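Local coordinates for 4-aminobutyrate transaminase (Acinetobacter baumannii, PDB 6WOP), which probably catalyses, as a pyridoxal-phosphate-dependent class-III aminotransferase, transfer of the amino group of 4-aminobutyrate to 2-oxoglutarate, at residues Glu32-Ile36 / Thr398-Gln403; Gln43-Ala48 / Gly378-Leu382. All coordinates share one frame; numbering follows the deposited sequence.

Contact 1 of 2, residues Glu32-Ile36 / Thr398-Gln403; sequences ENATI and TIPAEQ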
loop_
_atom_site.group_PDB
_atom_site.type_symbol
_atom_site.label_atom_id
_atom_site.label_comp_id
_atom_site.label_asym_id
_atom_site.label_seq_id
_atom_site.Cartn_x
_atom_site.Cartn_y
_atom_site.Cartn_z
ATOM N N GLU A 32 39.617 -18.223 14.065
ATOM C CA GLU A 32 40.029 -19.370 13.254
ATOM C C GLU A 32 39.251 -20.584 13.731
ATOM O O GLU A 32 39.354 -20.982 14.914
ATOM C CB GLU A 32 41.566 -19.628 13.300
ATOM C CG GLU A 32 42.032 -20.534 12.080
ATOM C CD GLU A 32 43.552 -20.534 11.855
ATOM O OE1 GLU A 32 44.205 -19.580 12.255
ATOM O OE2 GLU A 32 44.072 -21.512 11.298
ATOM N N ASN A 33 38.566 -21.223 12.771
ATOM C CA ASN A 33 37.698 -22.385 12.978
ATOM C C ASN A 33 36.634 -21.959 13.992
ATOM O O ASN A 33 35.765 -21.142 13.639
ATOM C CB ASN A 33 38.478 -23.674 13.377
ATOM C CG ASN A 33 37.553 -24.967 13.403
ATOM O OD1 ASN A 33 36.342 -24.906 13.103
ATOM N ND2 ASN A 33 38.121 -26.085 13.740
ATOM N N ALA A 34 36.704 -22.428 15.244
ATOM C CA ALA A 34 35.714 -22.032 16.252
ATOM C C ALA A 34 36.359 -21.258 17.410
ATOM O O ALA A 34 35.823 -21.248 18.529
ATOM C CB ALA A 34 34.969 -23.275 16.787
ATOM N N THR A 35 37.529 -20.660 17.185
ATOM C CA THR A 35 38.232 -19.844 18.176
ATOM C C THR A 35 38.249 -18.383 17.728
ATOM O O THR A 35 38.603 -18.100 16.572
ATOM C CB THR A 35 39.669 -20.345 18.310
ATOM O OG1 THR A 35 39.601 -21.782 18.484
ATOM C CG2 THR A 35 40.366 -19.733 19.564
ATOM N N ILE A 36 37.904 -17.463 18.632
ATOM C CA ILE A 36 37.949 -16.020 18.358
ATOM C C ILE A 36 38.797 -15.378 19.432
ATOM O O ILE A 36 38.692 -15.757 20.607
ATOM C CB ILE A 36 36.530 -15.382 18.391
ATOM C CG1 ILE A 36 35.583 -16.078 17.409
ATOM C CG2 ILE A 36 36.629 -13.821 18.101
ATOM C CD1 ILE A 36 34.088 -15.777 17.796
ATOM N N THR A 398 32.814 -27.685 11.978
ATOM C CA THR A 398 34.226 -28.087 11.992
ATOM C C THR A 398 34.865 -27.966 13.391
ATOM O O THR A 398 36.085 -28.180 13.524
ATOM C CB THR A 398 34.986 -27.194 11.004
ATOM O OG1 THR A 398 34.732 -25.812 11.325
ATOM C CG2 THR A 398 34.532 -27.422 9.544
ATOM N N ILE A 399 34.106 -27.580 14.414
ATOM C CA ILE A 399 34.719 -27.341 15.743
ATOM C C ILE A 399 35.425 -28.618 16.232
ATOM O O ILE A 399 34.888 -29.729 16.100
ATOM C CB ILE A 399 33.639 -26.828 16.746
ATOM C CG1 ILE A 399 34.321 -26.490 18.077
ATOM C CG2 ILE A 399 32.530 -27.873 16.997
ATOM C CD1 ILE A 399 33.390 -25.738 19.027
ATOM N N PRO A 400 36.654 -28.551 16.742
ATOM C CA PRO A 400 37.292 -29.768 17.257
ATOM C C PRO A 400 36.461 -30.350 18.381
ATOM O O PRO A 400 35.980 -29.612 19.224
ATOM C CB PRO A 400 38.636 -29.263 17.767
ATOM C CG PRO A 400 38.928 -27.992 16.884
ATOM C CD PRO A 400 37.526 -27.367 16.848
ATOM N N ALA A 401 36.361 -31.683 18.435
ATOM C CA ALA A 401 35.469 -32.331 19.411
ATOM C C ALA A 401 35.864 -31.949 20.845
ATOM O O ALA A 401 35.001 -31.746 21.709
ATOM C CB ALA A 401 35.513 -33.848 19.192
ATOM N N GLU A 402 37.174 -31.803 21.104
ATOM C CA GLU A 402 37.633 -31.486 22.459
ATOM C C GLU A 402 37.311 -30.053 22.863
ATOM O O GLU A 402 37.044 -29.785 24.035
ATOM C CB GLU A 402 39.145 -31.749 22.583
ATOM C CG GLU A 402 40.038 -30.800 21.798
ATOM C CD GLU A 402 40.319 -31.245 20.330
ATOM O OE1 GLU A 402 39.645 -32.168 19.783
ATOM O OE2 GLU A 402 41.257 -30.663 19.740
ATOM N N GLN A 403 37.285 -29.125 21.912
ATOM C CA GLN A 403 36.900 -27.751 22.191
ATOM C C GLN A 403 35.378 -27.616 22.332
ATOM O O GLN A 403 34.885 -26.879 23.196
ATOM C CB GLN A 403 37.407 -26.847 21.077
ATOM C CG GLN A 403 37.225 -25.375 21.382
ATOM C CD GLN A 403 37.679 -24.455 20.238
ATOM O OE1 GLN A 403 37.410 -24.705 19.071
ATOM N NE2 GLN A 403 38.306 -23.369 20.597
#
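Asn33 meets Thr398 with both ends of its carboxamide. Its OD1 accepts a short bond from Thr398 OG1 (2.6 Å), while its ND2 donates to Thr398 O at 2.9 Å. That carbonyl oxygen lies almost exactly in the Asn33 amide plane, 2° out of it, whereas seen from the carbonyl the donor sits well above the plane. Two bonds to one residue fix the rotation of the amide. With Thr398 OG1 set between its own backbone N and carbonyl carbon (chi1 54°), hydroxyl and carbonyl both face the asparagine. Asn33 and Pro400 meet from opposite directions, Pro400 CD 3.4 Å from Asn33 ND2.

Next along the turn, the methyl of Ala34 packs on the side of Ile399, with Ala34 CB 3.5 Å from Ile399 CG1 and the isoleucine's CD1 hardly farther off. Gln403 reaches back from the first turn of its helix, its CG anti to the backbone N and the chain extended beyond it. Its NE2 gives Thr35 OG1 a fairly straight bond of 2.9 Å, N-H...O angle 162°, and Gln403 OE1 comes to 3.6 Å of Ala34 CB.

Arg324, from helix 321-342, hydrogen-bonds Ile399 O. Glu32 to Thr35 form a type II' beta turn, the tight connection of a two-residue beta hairpin, here docked against the N-terminus of helix 401-416, with Pro400 as N-cap.

Contact 2 of 2, residues Gln43-Ala48 / Gly378-Leu382; sequences QFIDFA and GLLLL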
loop_
_atom_site.group_PDB
_atom_site.type_symbol
_atom_site.label_atom_id
_atom_site.label_comp_id
_atom_site.label_asym_id
_atom_site.label_seq_id
_atom_site.Cartn_x
_atom_site.Cartn_y
_atom_site.Cartn_z
ATOM N N GLN A 43 40.767 -15.653 24.656
ATOM C CA GLN A 43 40.263 -16.629 23.700
ATOM C C GLN A 43 38.800 -16.937 24.013
ATOM O O GLN A 43 38.435 -17.109 25.187
ATOM C CB GLN A 43 41.107 -17.904 23.832
ATOM C CG GLN A 43 41.471 -18.543 22.542
ATOM C CD GLN A 43 42.475 -19.686 22.713
ATOM O OE1 GLN A 43 43.694 -19.480 22.812
ATOM N NE2 GLN A 43 41.940 -20.891 22.813
ATOM N N PHE A 44 37.970 -17.023 22.964
ATOM C CA PHE A 44 36.552 -17.362 23.082
ATOM C C PHE A 44 36.236 -18.574 22.223
ATOM O O PHE A 44 36.762 -18.716 21.112
ATOM C CB PHE A 44 35.658 -16.219 22.645
ATOM C CG PHE A 44 35.701 -15.064 23.564
ATOM C CD1 PHE A 44 36.634 -14.069 23.367
ATOM C CD2 PHE A 44 34.824 -14.980 24.666
ATOM C CE1 PHE A 44 36.706 -13.003 24.221
ATOM C CE2 PHE A 44 34.890 -13.899 25.521
ATOM C CZ PHE A 44 35.831 -12.909 25.306
ATOM N N ILE A 45 35.432 -19.481 22.751
ATOM C CA ILE A 45 34.976 -20.605 21.941
ATOM C C ILE A 45 33.739 -20.091 21.236
ATOM O O ILE A 45 32.852 -19.532 21.878
ATOM C CB ILE A 45 34.665 -21.843 22.802
ATOM C CG1 ILE A 45 35.938 -22.382 23.458
ATOM C CG2 ILE A 45 33.835 -22.899 22.002
ATOM C CD1 ILE A 45 35.713 -23.431 24.599
ATOM N N ASP A 46 33.666 -20.290 19.947
ATOM C CA ASP A 46 32.594 -19.682 19.158
ATOM C C ASP A 46 31.415 -20.651 19.037
ATOM O O ASP A 46 31.440 -21.569 18.209
ATOM C CB ASP A 46 33.174 -19.305 17.789
ATOM C CG ASP A 46 32.140 -18.680 16.877
ATOM O OD1 ASP A 46 31.072 -18.255 17.396
ATOM O OD2 ASP A 46 32.399 -18.636 15.625
ATOM N N PHE A 47 30.347 -20.420 19.800
ATOM C CA PHE A 47 29.082 -21.095 19.517
ATOM C C PHE A 47 28.095 -20.198 18.758
ATOM O O PHE A 47 26.879 -20.450 18.803
ATOM C CB PHE A 47 28.401 -21.555 20.800
ATOM C CG PHE A 47 28.937 -22.889 21.379
ATOM C CD1 PHE A 47 30.118 -23.456 20.912
ATOM C CD2 PHE A 47 28.240 -23.540 22.391
ATOM C CE1 PHE A 47 30.631 -24.667 21.451
ATOM C CE2 PHE A 47 28.732 -24.764 22.905
ATOM C CZ PHE A 47 29.933 -25.314 22.447
ATOM N N ALA A 48 28.584 -19.154 18.094
ATOM C CA ALA A 48 27.736 -18.237 17.327
ATOM C C ALA A 48 27.901 -18.371 15.833
ATOM O O ALA A 48 26.934 -18.145 15.094
ATOM C CB ALA A 48 28.047 -16.776 17.694
ATOM N N GLY A 378 34.871 -17.488 28.497
ATOM C CA GLY A 378 35.452 -17.802 27.195
ATOM C C GLY A 378 34.563 -18.586 26.253
ATOM O O GLY A 378 35.068 -19.397 25.439
ATOM N N LEU A 379 33.261 -18.347 26.308
ATOM C CA LEU A 379 32.282 -19.051 25.485
ATOM C C LEU A 379 31.260 -18.040 24.956
ATOM O O LEU A 379 30.598 -17.362 25.728
ATOM C CB LEU A 379 31.601 -20.187 26.286
ATOM C CG LEU A 379 30.523 -20.888 25.449
ATOM C CD1 LEU A 379 31.125 -21.656 24.150
ATOM C CD2 LEU A 379 29.649 -21.767 26.350
ATOM N N LEU A 380 31.152 -17.913 23.635
ATOM C CA LEU A 380 30.277 -16.936 23.004
ATOM C C LEU A 380 28.969 -17.614 22.653
ATOM O O LEU A 380 28.953 -18.475 21.766
ATOM C CB LEU A 380 30.944 -16.386 21.736
ATOM C CG LEU A 380 30.107 -15.457 20.824
ATOM C CD1 LEU A 380 29.629 -14.237 21.597
ATOM C CD2 LEU A 380 30.917 -14.985 19.619
ATOM N N LEU A 381 27.861 -17.160 23.275
ATOM C CA LEU A 381 26.523 -17.727 23.113
ATOM C C LEU A 381 25.547 -16.690 22.590
ATOM O O LEU A 381 25.587 -15.535 23.027
ATOM C CB LEU A 381 25.958 -18.235 24.477
ATOM C CG LEU A 381 26.651 -19.446 25.126
ATOM C CD1 LEU A 381 26.028 -19.840 26.517
ATOM C CD2 LEU A 381 26.574 -20.591 24.115
ATOM N N LEU A 382 24.633 -17.118 21.702
ATOM C CA LEU A 382 23.545 -16.262 21.225
ATOM C C LEU A 382 22.189 -16.629 21.825
ATOM O O LEU A 382 21.887 -17.812 22.023
ATOM C CB LEU A 382 23.411 -16.349 19.716
ATOM C CG LEU A 382 24.672 -16.069 18.880
ATOM C CD1 LEU A 382 24.338 -16.427 17.450
ATOM C CD2 LEU A 382 25.088 -14.605 19.017
HETATM O O HOH W 1 37.815 -20.041 25.703
HETATM O O HOH W 2 25.056 -19.769 21.032
#
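Leu379 holds CG anti to its backbone N (chi1 177°), and with chi2 at 64° this places its CD1 over the centre of the Phe47 ring, whose CG stands beside its own backbone N and anti to the carbonyl carbon. The two residues belong to a parallel pairing, strands 43-46 and 379-384, in the middle of a mixed sheet. Methyl and ring make a CH-pi contact, 3.7 Å from Leu379 CD1 to the Phe47 centroid and only 10° off the ring normal. The same methyl also packs on Ile45 CG2.

Ile45 N bonds to Gly378 O at 2.7 Å, Leu380 N to Ile45 O in a nearly linear bond, and Phe47 N to Leu380 O, more bent. Gly378, at positive phi, is the C' residue of the Schellman motif that ends helix 364-376, which leads straight into the strand.

Asp46 and Leu380 point the same way, to the face opposite Ile45 and Leu379. Beyond them Ala48 CB nestles against Leu382 CG (3.6 Å), and Val81 and Thr82 of the second subunit pack on Leu382 and Leu380. Asp46 OD1 accepts from Ala48 N at 2.7 Å, an Asx turn. Farther along, a water bridges Phe47 and Leu382, donating to Phe47 O and accepting from Leu382 N at 2.8 Å.

How the contacts relate
Contacts 1 and 2 lie about 10 Å apart, centre to centre, and strand 35-38 of contact 1 runs antiparallel beside strand 43-46 of contact 2 in one sheet. Backbone bonds join them directly: Ala34 O to Asp46 N and Ile36 O to Phe44 N are both 2.8 Å, probable hydrogen bonds. Side chains mesh as well, with Thr35 CG2 3.4 Å from Gln43 CG. Ile399 and Gln403 of contact 1 reach across to Ile45, and Ile399 also touches Phe47, so helix 401-416 and the loop before it cover the Ile45 side of the sheet. Each contact joins an N-terminal strand region to the C-terminal part of the chain, tying both into one small domain.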